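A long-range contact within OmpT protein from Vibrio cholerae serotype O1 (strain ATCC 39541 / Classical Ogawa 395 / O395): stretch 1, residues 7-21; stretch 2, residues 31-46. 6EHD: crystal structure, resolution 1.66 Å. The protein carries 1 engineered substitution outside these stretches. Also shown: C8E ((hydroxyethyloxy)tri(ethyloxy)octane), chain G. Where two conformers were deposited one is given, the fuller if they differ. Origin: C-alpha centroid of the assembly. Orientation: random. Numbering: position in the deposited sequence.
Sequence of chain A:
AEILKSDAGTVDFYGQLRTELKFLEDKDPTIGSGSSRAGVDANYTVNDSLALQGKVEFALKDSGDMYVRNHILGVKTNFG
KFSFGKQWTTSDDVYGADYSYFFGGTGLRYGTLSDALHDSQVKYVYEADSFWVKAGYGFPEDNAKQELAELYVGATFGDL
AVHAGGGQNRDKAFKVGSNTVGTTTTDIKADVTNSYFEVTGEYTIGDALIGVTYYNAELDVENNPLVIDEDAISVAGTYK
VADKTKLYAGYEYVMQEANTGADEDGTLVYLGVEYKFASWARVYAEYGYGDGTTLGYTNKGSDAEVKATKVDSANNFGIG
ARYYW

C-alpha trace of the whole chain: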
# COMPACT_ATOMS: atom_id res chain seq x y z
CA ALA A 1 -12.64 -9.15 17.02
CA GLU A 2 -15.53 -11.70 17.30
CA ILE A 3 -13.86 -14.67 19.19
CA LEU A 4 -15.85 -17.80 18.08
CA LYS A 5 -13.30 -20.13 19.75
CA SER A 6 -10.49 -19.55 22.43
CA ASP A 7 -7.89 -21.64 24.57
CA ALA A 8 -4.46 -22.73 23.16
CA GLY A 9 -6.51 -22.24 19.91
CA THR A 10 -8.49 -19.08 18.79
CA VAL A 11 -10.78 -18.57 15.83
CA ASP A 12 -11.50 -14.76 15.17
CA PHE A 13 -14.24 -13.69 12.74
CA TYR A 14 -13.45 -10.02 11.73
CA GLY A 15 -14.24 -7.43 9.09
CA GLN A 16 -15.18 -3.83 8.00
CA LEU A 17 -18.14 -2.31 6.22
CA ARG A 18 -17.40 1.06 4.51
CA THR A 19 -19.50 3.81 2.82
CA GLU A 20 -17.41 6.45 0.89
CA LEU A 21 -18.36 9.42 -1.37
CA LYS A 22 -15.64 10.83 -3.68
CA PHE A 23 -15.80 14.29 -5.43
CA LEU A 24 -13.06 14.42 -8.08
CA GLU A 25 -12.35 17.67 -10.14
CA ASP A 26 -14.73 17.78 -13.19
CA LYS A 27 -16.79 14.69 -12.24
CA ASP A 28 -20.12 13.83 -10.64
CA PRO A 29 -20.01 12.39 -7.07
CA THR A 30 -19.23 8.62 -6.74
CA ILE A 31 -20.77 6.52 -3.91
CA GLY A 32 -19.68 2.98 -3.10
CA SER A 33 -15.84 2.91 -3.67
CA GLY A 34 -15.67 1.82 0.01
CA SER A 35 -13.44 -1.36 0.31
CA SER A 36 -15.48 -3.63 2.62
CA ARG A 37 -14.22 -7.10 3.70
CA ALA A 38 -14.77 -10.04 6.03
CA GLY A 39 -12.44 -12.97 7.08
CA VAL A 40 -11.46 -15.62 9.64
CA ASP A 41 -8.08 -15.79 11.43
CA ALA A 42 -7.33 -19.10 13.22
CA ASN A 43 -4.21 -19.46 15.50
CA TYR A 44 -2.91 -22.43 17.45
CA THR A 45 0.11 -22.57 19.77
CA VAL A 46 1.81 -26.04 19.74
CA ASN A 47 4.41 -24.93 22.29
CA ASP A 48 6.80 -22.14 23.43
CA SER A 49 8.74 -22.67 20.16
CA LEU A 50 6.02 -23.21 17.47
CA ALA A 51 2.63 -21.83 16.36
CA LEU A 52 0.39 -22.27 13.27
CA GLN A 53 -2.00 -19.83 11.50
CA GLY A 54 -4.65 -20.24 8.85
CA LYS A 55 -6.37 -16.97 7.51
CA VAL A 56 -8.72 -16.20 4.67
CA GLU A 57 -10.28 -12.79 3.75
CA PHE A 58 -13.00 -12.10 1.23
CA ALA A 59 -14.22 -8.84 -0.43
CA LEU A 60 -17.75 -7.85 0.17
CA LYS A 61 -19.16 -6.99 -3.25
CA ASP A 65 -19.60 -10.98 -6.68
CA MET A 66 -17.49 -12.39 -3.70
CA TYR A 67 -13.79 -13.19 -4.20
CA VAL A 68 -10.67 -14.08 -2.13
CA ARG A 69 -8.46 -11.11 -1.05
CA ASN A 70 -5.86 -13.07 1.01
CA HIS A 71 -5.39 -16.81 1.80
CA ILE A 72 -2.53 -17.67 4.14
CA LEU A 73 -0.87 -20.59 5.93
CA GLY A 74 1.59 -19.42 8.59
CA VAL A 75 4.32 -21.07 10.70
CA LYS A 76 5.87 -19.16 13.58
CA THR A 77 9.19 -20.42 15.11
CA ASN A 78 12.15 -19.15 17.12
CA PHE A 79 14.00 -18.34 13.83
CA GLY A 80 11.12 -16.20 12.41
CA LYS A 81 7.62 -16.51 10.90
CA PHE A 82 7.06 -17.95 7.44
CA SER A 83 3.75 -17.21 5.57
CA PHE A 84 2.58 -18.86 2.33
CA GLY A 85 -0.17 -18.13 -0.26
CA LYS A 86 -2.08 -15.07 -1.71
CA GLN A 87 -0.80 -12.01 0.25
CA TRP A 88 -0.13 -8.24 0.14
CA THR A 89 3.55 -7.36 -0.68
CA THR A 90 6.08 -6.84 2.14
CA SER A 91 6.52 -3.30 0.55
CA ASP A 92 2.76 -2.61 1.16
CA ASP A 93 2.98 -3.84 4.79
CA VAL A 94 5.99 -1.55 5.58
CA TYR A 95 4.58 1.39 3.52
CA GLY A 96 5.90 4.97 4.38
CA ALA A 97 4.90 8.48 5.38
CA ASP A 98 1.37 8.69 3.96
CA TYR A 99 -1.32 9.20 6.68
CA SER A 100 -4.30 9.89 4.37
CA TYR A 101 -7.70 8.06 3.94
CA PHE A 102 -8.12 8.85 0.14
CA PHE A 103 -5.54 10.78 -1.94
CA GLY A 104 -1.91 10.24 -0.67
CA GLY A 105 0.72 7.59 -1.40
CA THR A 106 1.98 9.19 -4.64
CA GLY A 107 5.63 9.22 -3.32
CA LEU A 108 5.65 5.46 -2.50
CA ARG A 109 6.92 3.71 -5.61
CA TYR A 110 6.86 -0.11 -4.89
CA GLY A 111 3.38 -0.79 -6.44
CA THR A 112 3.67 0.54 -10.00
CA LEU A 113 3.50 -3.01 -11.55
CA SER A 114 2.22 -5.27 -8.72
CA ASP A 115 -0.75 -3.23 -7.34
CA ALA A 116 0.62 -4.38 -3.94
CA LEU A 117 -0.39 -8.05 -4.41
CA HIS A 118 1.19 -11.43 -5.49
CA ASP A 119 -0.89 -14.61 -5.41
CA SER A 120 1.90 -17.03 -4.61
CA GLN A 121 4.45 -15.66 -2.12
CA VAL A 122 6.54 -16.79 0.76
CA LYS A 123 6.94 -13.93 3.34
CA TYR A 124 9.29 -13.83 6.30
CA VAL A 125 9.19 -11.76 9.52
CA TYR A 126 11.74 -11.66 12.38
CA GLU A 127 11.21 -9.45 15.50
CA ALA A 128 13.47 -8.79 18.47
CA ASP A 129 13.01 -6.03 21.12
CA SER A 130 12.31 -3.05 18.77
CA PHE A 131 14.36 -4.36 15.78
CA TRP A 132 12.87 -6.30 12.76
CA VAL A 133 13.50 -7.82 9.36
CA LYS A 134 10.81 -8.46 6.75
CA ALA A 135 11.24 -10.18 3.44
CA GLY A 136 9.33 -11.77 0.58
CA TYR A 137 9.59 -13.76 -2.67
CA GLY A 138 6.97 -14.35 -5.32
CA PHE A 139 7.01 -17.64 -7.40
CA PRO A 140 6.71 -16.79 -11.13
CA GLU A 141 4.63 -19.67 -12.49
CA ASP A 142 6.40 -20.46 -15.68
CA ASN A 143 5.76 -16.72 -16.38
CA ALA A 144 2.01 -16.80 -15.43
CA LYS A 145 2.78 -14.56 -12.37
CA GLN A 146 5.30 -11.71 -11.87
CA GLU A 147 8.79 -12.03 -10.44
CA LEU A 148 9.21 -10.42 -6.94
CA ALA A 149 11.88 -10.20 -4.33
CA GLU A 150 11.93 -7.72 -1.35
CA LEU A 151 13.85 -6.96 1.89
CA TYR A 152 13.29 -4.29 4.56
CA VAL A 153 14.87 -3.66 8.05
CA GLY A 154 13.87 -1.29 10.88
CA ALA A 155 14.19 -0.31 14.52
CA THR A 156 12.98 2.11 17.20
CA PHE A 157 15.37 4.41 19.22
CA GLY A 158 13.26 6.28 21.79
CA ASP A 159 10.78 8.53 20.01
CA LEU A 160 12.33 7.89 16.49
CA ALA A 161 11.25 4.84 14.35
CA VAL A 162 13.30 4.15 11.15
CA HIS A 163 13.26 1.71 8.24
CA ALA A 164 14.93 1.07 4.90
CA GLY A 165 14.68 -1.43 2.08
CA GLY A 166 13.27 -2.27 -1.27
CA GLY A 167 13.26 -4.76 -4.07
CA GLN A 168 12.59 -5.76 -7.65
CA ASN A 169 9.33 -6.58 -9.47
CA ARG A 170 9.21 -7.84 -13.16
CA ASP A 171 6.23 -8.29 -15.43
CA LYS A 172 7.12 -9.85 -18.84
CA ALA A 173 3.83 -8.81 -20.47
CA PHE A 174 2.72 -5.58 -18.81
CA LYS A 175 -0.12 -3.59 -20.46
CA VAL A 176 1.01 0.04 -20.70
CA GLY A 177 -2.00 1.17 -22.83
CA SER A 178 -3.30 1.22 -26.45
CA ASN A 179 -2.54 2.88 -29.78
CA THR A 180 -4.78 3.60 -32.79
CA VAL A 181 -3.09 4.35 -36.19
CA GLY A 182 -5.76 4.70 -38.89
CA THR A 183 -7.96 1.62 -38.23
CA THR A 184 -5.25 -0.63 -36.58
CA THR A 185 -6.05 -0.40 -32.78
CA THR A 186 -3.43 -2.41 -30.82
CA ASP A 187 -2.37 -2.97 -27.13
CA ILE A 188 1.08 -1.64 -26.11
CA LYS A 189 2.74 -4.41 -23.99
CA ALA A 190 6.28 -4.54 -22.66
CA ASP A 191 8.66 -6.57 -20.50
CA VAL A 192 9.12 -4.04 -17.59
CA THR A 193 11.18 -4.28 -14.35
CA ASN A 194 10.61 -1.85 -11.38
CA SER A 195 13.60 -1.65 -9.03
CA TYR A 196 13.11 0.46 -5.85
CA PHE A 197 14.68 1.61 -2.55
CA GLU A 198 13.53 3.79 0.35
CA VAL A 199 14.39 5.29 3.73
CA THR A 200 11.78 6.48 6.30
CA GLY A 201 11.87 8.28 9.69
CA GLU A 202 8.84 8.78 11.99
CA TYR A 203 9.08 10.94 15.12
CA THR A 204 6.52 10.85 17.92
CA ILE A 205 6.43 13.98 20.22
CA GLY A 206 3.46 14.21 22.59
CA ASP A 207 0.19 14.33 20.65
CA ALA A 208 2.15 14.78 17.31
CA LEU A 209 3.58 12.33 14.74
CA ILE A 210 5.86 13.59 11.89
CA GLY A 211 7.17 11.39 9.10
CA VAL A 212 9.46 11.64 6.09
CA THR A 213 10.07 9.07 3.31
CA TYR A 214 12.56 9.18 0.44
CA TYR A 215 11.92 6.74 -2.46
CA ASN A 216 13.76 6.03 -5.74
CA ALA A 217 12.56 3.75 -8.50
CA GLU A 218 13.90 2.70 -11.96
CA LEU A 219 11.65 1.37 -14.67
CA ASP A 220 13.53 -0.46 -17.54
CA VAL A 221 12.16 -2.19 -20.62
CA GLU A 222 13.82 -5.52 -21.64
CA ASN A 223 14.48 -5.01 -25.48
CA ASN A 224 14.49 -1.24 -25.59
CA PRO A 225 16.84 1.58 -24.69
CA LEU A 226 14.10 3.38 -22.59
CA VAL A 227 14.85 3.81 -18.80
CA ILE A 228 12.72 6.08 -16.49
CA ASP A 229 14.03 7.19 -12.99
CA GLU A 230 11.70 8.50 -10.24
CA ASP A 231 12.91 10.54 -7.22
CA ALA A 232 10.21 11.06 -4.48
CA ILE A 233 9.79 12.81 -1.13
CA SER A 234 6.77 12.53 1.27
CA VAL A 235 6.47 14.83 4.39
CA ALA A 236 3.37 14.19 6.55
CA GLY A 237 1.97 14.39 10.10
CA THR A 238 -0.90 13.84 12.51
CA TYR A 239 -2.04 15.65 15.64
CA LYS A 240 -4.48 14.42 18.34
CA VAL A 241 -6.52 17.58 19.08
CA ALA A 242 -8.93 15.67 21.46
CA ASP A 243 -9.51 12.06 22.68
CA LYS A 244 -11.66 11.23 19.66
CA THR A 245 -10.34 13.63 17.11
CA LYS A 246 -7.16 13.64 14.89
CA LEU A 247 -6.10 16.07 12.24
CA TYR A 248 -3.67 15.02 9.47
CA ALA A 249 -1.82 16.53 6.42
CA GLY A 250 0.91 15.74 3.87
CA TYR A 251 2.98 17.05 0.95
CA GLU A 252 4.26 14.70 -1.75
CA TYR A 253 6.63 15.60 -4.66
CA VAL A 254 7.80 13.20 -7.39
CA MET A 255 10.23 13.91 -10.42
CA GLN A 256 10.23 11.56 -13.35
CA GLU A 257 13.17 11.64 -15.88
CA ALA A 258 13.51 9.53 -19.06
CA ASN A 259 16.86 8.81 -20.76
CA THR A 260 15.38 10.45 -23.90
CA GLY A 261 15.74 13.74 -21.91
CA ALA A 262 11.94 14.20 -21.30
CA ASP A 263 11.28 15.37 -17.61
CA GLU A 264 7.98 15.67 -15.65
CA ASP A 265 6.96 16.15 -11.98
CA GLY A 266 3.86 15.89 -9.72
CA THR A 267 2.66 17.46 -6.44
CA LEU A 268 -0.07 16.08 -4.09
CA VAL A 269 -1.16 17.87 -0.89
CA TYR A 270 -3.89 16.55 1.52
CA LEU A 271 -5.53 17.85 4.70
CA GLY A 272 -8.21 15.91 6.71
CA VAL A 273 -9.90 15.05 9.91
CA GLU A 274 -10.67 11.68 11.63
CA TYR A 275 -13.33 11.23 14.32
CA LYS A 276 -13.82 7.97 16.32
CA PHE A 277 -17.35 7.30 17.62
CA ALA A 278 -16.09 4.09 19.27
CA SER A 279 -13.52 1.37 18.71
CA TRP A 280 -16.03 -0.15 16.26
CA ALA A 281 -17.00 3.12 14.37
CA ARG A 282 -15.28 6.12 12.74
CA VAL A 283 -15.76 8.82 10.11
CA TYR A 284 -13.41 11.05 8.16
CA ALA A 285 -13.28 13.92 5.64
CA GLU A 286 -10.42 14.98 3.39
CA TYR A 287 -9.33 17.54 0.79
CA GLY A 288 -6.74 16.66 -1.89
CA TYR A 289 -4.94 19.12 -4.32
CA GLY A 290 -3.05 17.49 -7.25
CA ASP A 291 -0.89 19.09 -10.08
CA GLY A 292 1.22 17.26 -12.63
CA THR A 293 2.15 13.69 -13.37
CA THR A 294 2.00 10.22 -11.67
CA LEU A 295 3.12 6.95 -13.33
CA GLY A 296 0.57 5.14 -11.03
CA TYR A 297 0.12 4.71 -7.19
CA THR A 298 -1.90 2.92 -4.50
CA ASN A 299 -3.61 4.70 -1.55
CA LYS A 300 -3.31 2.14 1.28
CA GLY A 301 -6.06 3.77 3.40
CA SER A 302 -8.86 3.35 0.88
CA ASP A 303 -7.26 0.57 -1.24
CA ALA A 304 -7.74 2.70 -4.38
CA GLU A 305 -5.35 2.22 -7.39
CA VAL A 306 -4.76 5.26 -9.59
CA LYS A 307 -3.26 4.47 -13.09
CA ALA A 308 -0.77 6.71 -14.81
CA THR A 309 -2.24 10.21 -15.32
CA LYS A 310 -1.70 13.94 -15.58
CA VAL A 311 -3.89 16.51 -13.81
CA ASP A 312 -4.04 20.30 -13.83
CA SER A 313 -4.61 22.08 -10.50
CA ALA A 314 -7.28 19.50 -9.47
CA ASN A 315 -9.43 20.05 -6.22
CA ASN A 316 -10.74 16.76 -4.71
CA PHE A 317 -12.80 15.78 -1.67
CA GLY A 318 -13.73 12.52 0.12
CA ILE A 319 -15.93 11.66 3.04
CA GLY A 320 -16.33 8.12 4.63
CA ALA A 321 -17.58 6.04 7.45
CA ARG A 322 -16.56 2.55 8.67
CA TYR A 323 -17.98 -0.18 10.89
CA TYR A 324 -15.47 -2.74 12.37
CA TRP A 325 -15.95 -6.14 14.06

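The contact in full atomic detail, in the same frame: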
# COMPACT_ATOMS: atom_id res chain seq x y z
N ASP A 7 -8.62 -20.76 23.59
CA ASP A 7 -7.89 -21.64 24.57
C ASP A 7 -6.34 -21.60 24.27
O ASP A 7 -5.74 -20.53 24.38
CB ASP A 7 -8.44 -23.10 24.59
CG ASP A 7 -7.79 -23.99 25.68
OD1 ASP A 7 -7.18 -23.45 26.63
OD2 ASP A 7 -7.87 -25.24 25.57
N ALA A 8 -5.70 -22.73 23.93
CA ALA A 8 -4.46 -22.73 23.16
C ALA A 8 -4.76 -22.42 21.67
O ALA A 8 -3.84 -22.03 20.91
CB ALA A 8 -3.77 -24.09 23.27
N GLY A 9 -6.02 -22.63 21.26
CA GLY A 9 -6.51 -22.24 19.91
C GLY A 9 -7.49 -21.06 19.97
O GLY A 9 -8.25 -20.97 20.94
N THR A 10 -7.48 -20.18 18.96
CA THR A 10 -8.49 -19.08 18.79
C THR A 10 -8.94 -18.99 17.36
O THR A 10 -8.12 -19.16 16.41
CB THR A 10 -7.88 -17.73 19.20
OG1 THR A 10 -6.57 -17.62 18.60
CG2 THR A 10 -7.72 -17.64 20.70
N VAL A 11 -10.24 -18.77 17.14
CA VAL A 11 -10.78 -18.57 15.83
C VAL A 11 -11.45 -17.13 15.92
O VAL A 11 -12.28 -16.93 16.79
CB VAL A 11 -11.74 -19.68 15.43
CG1 VAL A 11 -12.29 -19.44 14.04
CG2 VAL A 11 -11.01 -21.05 15.37
N ASP A 12 -10.99 -16.16 15.11
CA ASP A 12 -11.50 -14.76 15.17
C ASP A 12 -12.19 -14.44 13.87
O ASP A 12 -11.59 -14.46 12.83
CB ASP A 12 -10.37 -13.79 15.47
CG ASP A 12 -9.79 -13.99 16.86
OD1 ASP A 12 -10.55 -14.05 17.82
OD2 ASP A 12 -8.55 -14.11 16.98
N PHE A 13 -13.49 -14.16 13.92
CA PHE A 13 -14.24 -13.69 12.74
C PHE A 13 -14.17 -12.14 12.77
O PHE A 13 -14.39 -11.56 13.83
CB PHE A 13 -15.71 -14.12 12.73
CG PHE A 13 -15.90 -15.56 12.38
CD1 PHE A 13 -15.65 -16.54 13.32
CD2 PHE A 13 -16.31 -15.93 11.10
CE1 PHE A 13 -15.85 -17.88 13.02
CE2 PHE A 13 -16.51 -17.27 10.79
CZ PHE A 13 -16.25 -18.24 11.75
N TYR A 14 -13.75 -11.50 11.68
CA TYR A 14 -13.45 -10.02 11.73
C TYR A 14 -13.90 -9.41 10.43
O TYR A 14 -14.12 -10.13 9.48
CB TYR A 14 -11.93 -9.72 11.98
CG TYR A 14 -11.08 -10.10 10.80
CD1 TYR A 14 -10.59 -11.45 10.62
CD2 TYR A 14 -10.75 -9.16 9.82
CE1 TYR A 14 -9.87 -11.79 9.49
CE2 TYR A 14 -10.06 -9.51 8.70
CZ TYR A 14 -9.57 -10.85 8.55
OH TYR A 14 -8.93 -11.12 7.38
N GLY A 15 -14.01 -8.06 10.37
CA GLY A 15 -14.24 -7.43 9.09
C GLY A 15 -14.47 -5.88 9.24
O GLY A 15 -14.41 -5.35 10.38
N GLN A 16 -14.81 -5.30 8.10
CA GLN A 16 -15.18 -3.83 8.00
C GLN A 16 -16.24 -3.64 6.97
O GLN A 16 -16.12 -4.19 5.83
CB GLN A 16 -13.96 -2.97 7.54
CG GLN A 16 -12.79 -2.98 8.45
CD GLN A 16 -11.66 -2.10 7.97
OE1 GLN A 16 -11.89 -1.00 7.42
NE2 GLN A 16 -10.42 -2.61 8.13
N LEU A 17 -17.28 -2.86 7.29
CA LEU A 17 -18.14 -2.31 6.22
C LEU A 17 -17.86 -0.80 6.07
O LEU A 17 -17.65 -0.13 7.07
CB LEU A 17 -19.64 -2.44 6.53
CG LEU A 17 -20.08 -3.88 6.89
CD1 LEU A 17 -21.55 -3.89 7.32
CD2 LEU A 17 -19.88 -4.73 5.64
N ARG A 18 -17.74 -0.36 4.84
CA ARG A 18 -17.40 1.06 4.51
C ARG A 18 -18.45 1.69 3.57
O ARG A 18 -18.92 1.05 2.61
CB ARG A 18 -16.02 1.15 3.81
CG ARG A 18 -14.87 0.44 4.60
CD ARG A 18 -13.50 0.78 4.00
NE ARG A 18 -12.39 0.26 4.75
CZ ARG A 18 -11.11 0.52 4.48
NH1 ARG A 18 -10.19 -0.01 5.23
NH2 ARG A 18 -10.76 1.21 3.41
N THR A 19 -18.78 2.96 3.81
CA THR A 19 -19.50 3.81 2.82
C THR A 19 -18.66 5.08 2.55
O THR A 19 -18.34 5.80 3.49
CB THR A 19 -20.85 4.22 3.44
OG1 THR A 19 -21.62 3.03 3.74
CG2 THR A 19 -21.64 5.13 2.55
N GLU A 20 -18.31 5.31 1.31
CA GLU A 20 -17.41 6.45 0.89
C GLU A 20 -18.01 7.18 -0.33
O GLU A 20 -18.53 6.52 -1.27
CB GLU A 20 -15.99 5.87 0.56
CG GLU A 20 -15.30 5.37 1.87
CD GLU A 20 -13.85 4.80 1.72
OE1 GLU A 20 -13.55 4.32 0.66
OE2 GLU A 20 -13.15 4.69 2.76
N LEU A 21 -17.96 8.52 -0.28
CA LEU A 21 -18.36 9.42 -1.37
C LEU A 21 -17.12 10.19 -1.80
O LEU A 21 -16.45 10.79 -0.92
CB LEU A 21 -19.36 10.39 -0.83
CG LEU A 21 -20.68 9.72 -0.37
CD1 LEU A 21 -20.64 9.27 1.09
CD2 LEU A 21 -21.89 10.66 -0.55
N ILE A 31 -20.35 7.03 -5.23
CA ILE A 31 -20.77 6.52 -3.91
C ILE A 31 -20.36 5.05 -3.98
O ILE A 31 -20.30 4.47 -5.03
CB ILE A 31 -22.27 6.66 -3.53
CG1 ILE A 31 -23.19 5.72 -4.34
CG2 ILE A 31 -22.77 8.11 -3.64
CD1 ILE A 31 -24.68 5.81 -3.94
N GLY A 32 -20.12 4.39 -2.89
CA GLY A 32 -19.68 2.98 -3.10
C GLY A 32 -18.28 2.56 -3.61
O GLY A 32 -18.08 1.37 -3.97
N SER A 33 -17.27 3.42 -3.52
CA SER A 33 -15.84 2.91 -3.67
C SER A 33 -15.30 2.28 -2.36
O SER A 33 -14.15 1.74 -2.32
CB SER A 33 -14.90 4.05 -4.12
OG SER A 33 -14.95 5.15 -3.19
N GLY A 34 -16.08 2.36 -1.28
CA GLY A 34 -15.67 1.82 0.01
C GLY A 34 -15.37 0.33 -0.02
O GLY A 34 -16.33 -0.44 -0.14
N SER A 35 -14.06 -0.01 0.22
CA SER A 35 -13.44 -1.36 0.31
C SER A 35 -13.78 -2.31 1.55
O SER A 35 -12.97 -2.78 2.32
CB SER A 35 -11.99 -1.23 0.28
OG SER A 35 -11.45 -2.49 0.07
N SER A 36 -14.99 -2.79 1.54
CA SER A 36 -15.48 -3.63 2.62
C SER A 36 -14.90 -5.08 2.53
O SER A 36 -14.66 -5.57 1.43
CB SER A 36 -17.02 -3.65 2.53
OG SER A 36 -17.57 -2.32 2.68
N ARG A 37 -14.79 -5.73 3.67
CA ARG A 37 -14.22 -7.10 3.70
C ARG A 37 -14.65 -7.88 4.92
O ARG A 37 -15.08 -7.31 5.90
CB ARG A 37 -12.63 -6.97 3.67
CG ARG A 37 -11.95 -6.65 4.98
CD ARG A 37 -11.86 -5.19 5.42
NE ARG A 37 -11.43 -4.20 4.44
CZ ARG A 37 -10.18 -3.75 4.26
NH1 ARG A 37 -9.19 -4.16 4.99
NH2 ARG A 37 -10.00 -2.87 3.31
N ALA A 38 -14.48 -9.24 4.89
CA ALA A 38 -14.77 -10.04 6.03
C ALA A 38 -13.85 -11.31 5.97
O ALA A 38 -13.62 -11.82 4.93
CB ALA A 38 -16.25 -10.53 5.99
N GLY A 39 -13.33 -11.74 7.08
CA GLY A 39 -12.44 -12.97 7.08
C GLY A 39 -12.52 -13.77 8.38
O GLY A 39 -13.27 -13.41 9.33
N VAL A 40 -11.69 -14.84 8.44
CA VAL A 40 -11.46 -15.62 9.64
C VAL A 40 -9.96 -15.86 9.78
O VAL A 40 -9.28 -16.08 8.75
CB VAL A 40 -12.26 -16.93 9.59
CG1 VAL A 40 -11.98 -17.72 8.35
CG2 VAL A 40 -12.02 -17.78 10.82
N ASP A 41 -9.49 -15.68 11.00
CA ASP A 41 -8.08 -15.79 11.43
C ASP A 41 -8.01 -16.82 12.57
O ASP A 41 -8.41 -16.55 13.74
CB ASP A 41 -7.56 -14.43 11.89
CG ASP A 41 -6.04 -14.42 12.11
OD1 ASP A 41 -5.32 -15.38 11.71
OD2 ASP A 41 -5.52 -13.44 12.66
N ALA A 42 -7.48 -18.01 12.25
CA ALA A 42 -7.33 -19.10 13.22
C ALA A 42 -5.83 -19.30 13.64
O ALA A 42 -4.96 -19.29 12.76
CB ALA A 42 -7.88 -20.39 12.60
N ASN A 43 -5.57 -19.33 14.93
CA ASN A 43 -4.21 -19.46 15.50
C ASN A 43 -4.18 -20.61 16.50
O ASN A 43 -5.14 -20.84 17.25
CB ASN A 43 -3.68 -18.14 16.13
CG ASN A 43 -3.44 -17.06 15.05
OD1 ASN A 43 -2.35 -17.01 14.44
ND2 ASN A 43 -4.51 -16.28 14.71
N TYR A 44 -3.07 -21.36 16.49
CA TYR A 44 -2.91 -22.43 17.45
C TYR A 44 -1.46 -22.52 17.88
O TYR A 44 -0.58 -22.66 17.04
CB TYR A 44 -3.43 -23.75 16.81
CG TYR A 44 -3.40 -24.89 17.81
CD1 TYR A 44 -4.49 -25.12 18.67
CD2 TYR A 44 -2.29 -25.73 17.94
CE1 TYR A 44 -4.46 -26.16 19.62
CE2 TYR A 44 -2.24 -26.76 18.89
CZ TYR A 44 -3.32 -26.99 19.72
OH TYR A 44 -3.29 -28.02 20.64
N THR A 45 -1.21 -22.46 19.19
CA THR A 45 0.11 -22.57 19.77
C THR A 45 0.38 -24.04 20.11
O THR A 45 -0.34 -24.66 20.89
CB THR A 45 0.18 -21.69 21.06
OG1 THR A 45 0.00 -20.33 20.70
CG2 THR A 45 1.52 -21.76 21.76
N VAL A 46 1.40 -24.60 19.51
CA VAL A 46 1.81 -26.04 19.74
C VAL A 46 2.65 -26.06 21.01
O VAL A 46 2.36 -26.80 21.93
CB VAL A 46 2.54 -26.62 18.52
CG1 VAL A 46 3.04 -28.07 18.75
CG2 VAL A 46 1.71 -26.54 17.27
C11 C8E G . -3.00 6.83 9.85
O12 C8E G . -4.27 6.41 9.26
C13 C8E G . -4.14 6.20 7.83
C14 C8E G . -5.38 5.57 7.24
O15 C8E G . -5.41 4.23 7.80
C16 C8E G . -6.64 3.60 7.99
C17 C8E G . -6.88 3.04 6.66
O18 C8E G . -7.18 1.65 6.66
C19 C8E G . -7.62 0.92 5.50
C20 C8E G . -7.08 -0.09 4.42
O21 C8E G . -7.87 -0.37 3.14
O HOH W 1 -7.18 -16.17 15.93
O HOH W 2 -12.17 1.90 0.91

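The apolar centre of this contact is a small patch on one face of a two-stranded antiparallel ladder. Val11 CG1 lies 3.6 Å from Val40 CG2, and Val11 CG2 lies 4.2 Å from Ala42 CB, so the two branches of Val11 reach different partners across the strand. Val40 CG2 also lies over one face of the Phe13 ring, 4.4 Å from Phe13 CZ. Branched and aromatic side chains suit this surface, where they can pack laterally. Farther along, Leu21 CD2 meets Ile31 CG2 at 4.1 Å. In all, the two stretches bury 1189 Å², both sides summed.

Beneath these side chains the backbones are joined by paired hydrogen bonds. Asp12 N donates to Asp41 O at 2.9 Å, and Asp41 N returns a bond to Asp12 O at 3.0 Å; Thr10 with Asn43, Tyr14 with Gly39, and Gln16 with Arg37 repeat the pattern. At the outer end, Thr45 N reaches Ala8 O at 3.2 Å.

Glycine has a clear role in two neighbouring rows, the hydrogen-bonded pair Tyr14 with Gly39 and the non-hydrogen-bonded pair Gly15 with Ala38. The Tyr14 ring, with chi1 in the p well, folds across the neighbouring strand, and Gly39 CA packs off-centre against it, 4.2 Å from the ring centroid. A CB on Gly39 would clash with Tyr14 OH. At Gly15, a CB would clash with Arg37 O; its absence allows the CA atoms of Gly15 and Ala38 to approach to 4.1 Å.

The regular pairing ends beyond Gln16 and Arg37, where the register shifts by one before Leu21 pairs with Ile31. Here Ser36 substitutes a side chain for a backbone acceptor: its OG accepts from Arg18 N at 2.9 Å. Gly34 fits close to stretch 1, since a CB there would clash with Arg18 O.

The polar edge lies on the face bearing Thr10, Asp12, Gln16 and Arg37. The guanidinium groups of Arg18 and Arg37 stack, their centres 4.3 Å apart and their planes at 11°. Their like charges are not paired with each other; each group has its own acceptor. Arg18, Glu20 and Arg37 are buried, so their charged ends need partners. Arg18 NE donates to Gln16 OE1 at 3.0 Å, and Arg37 NE to Ser35 O at 3.0 Å. Arg37 NH2 also donates to O21 of the bound C8E at 3.3 Å. A water links Glu20 OE1, to which it donates at 2.8 Å, with Arg18 NH2 at 3.0 Å and Ser35 N at 2.8 Å, both of which donate to it. Another water accepts from Asn43 ND2 at 2.9 Å and bonds to Thr10 OG1 at 3.1 Å, bridging the strands through their short polar side chains.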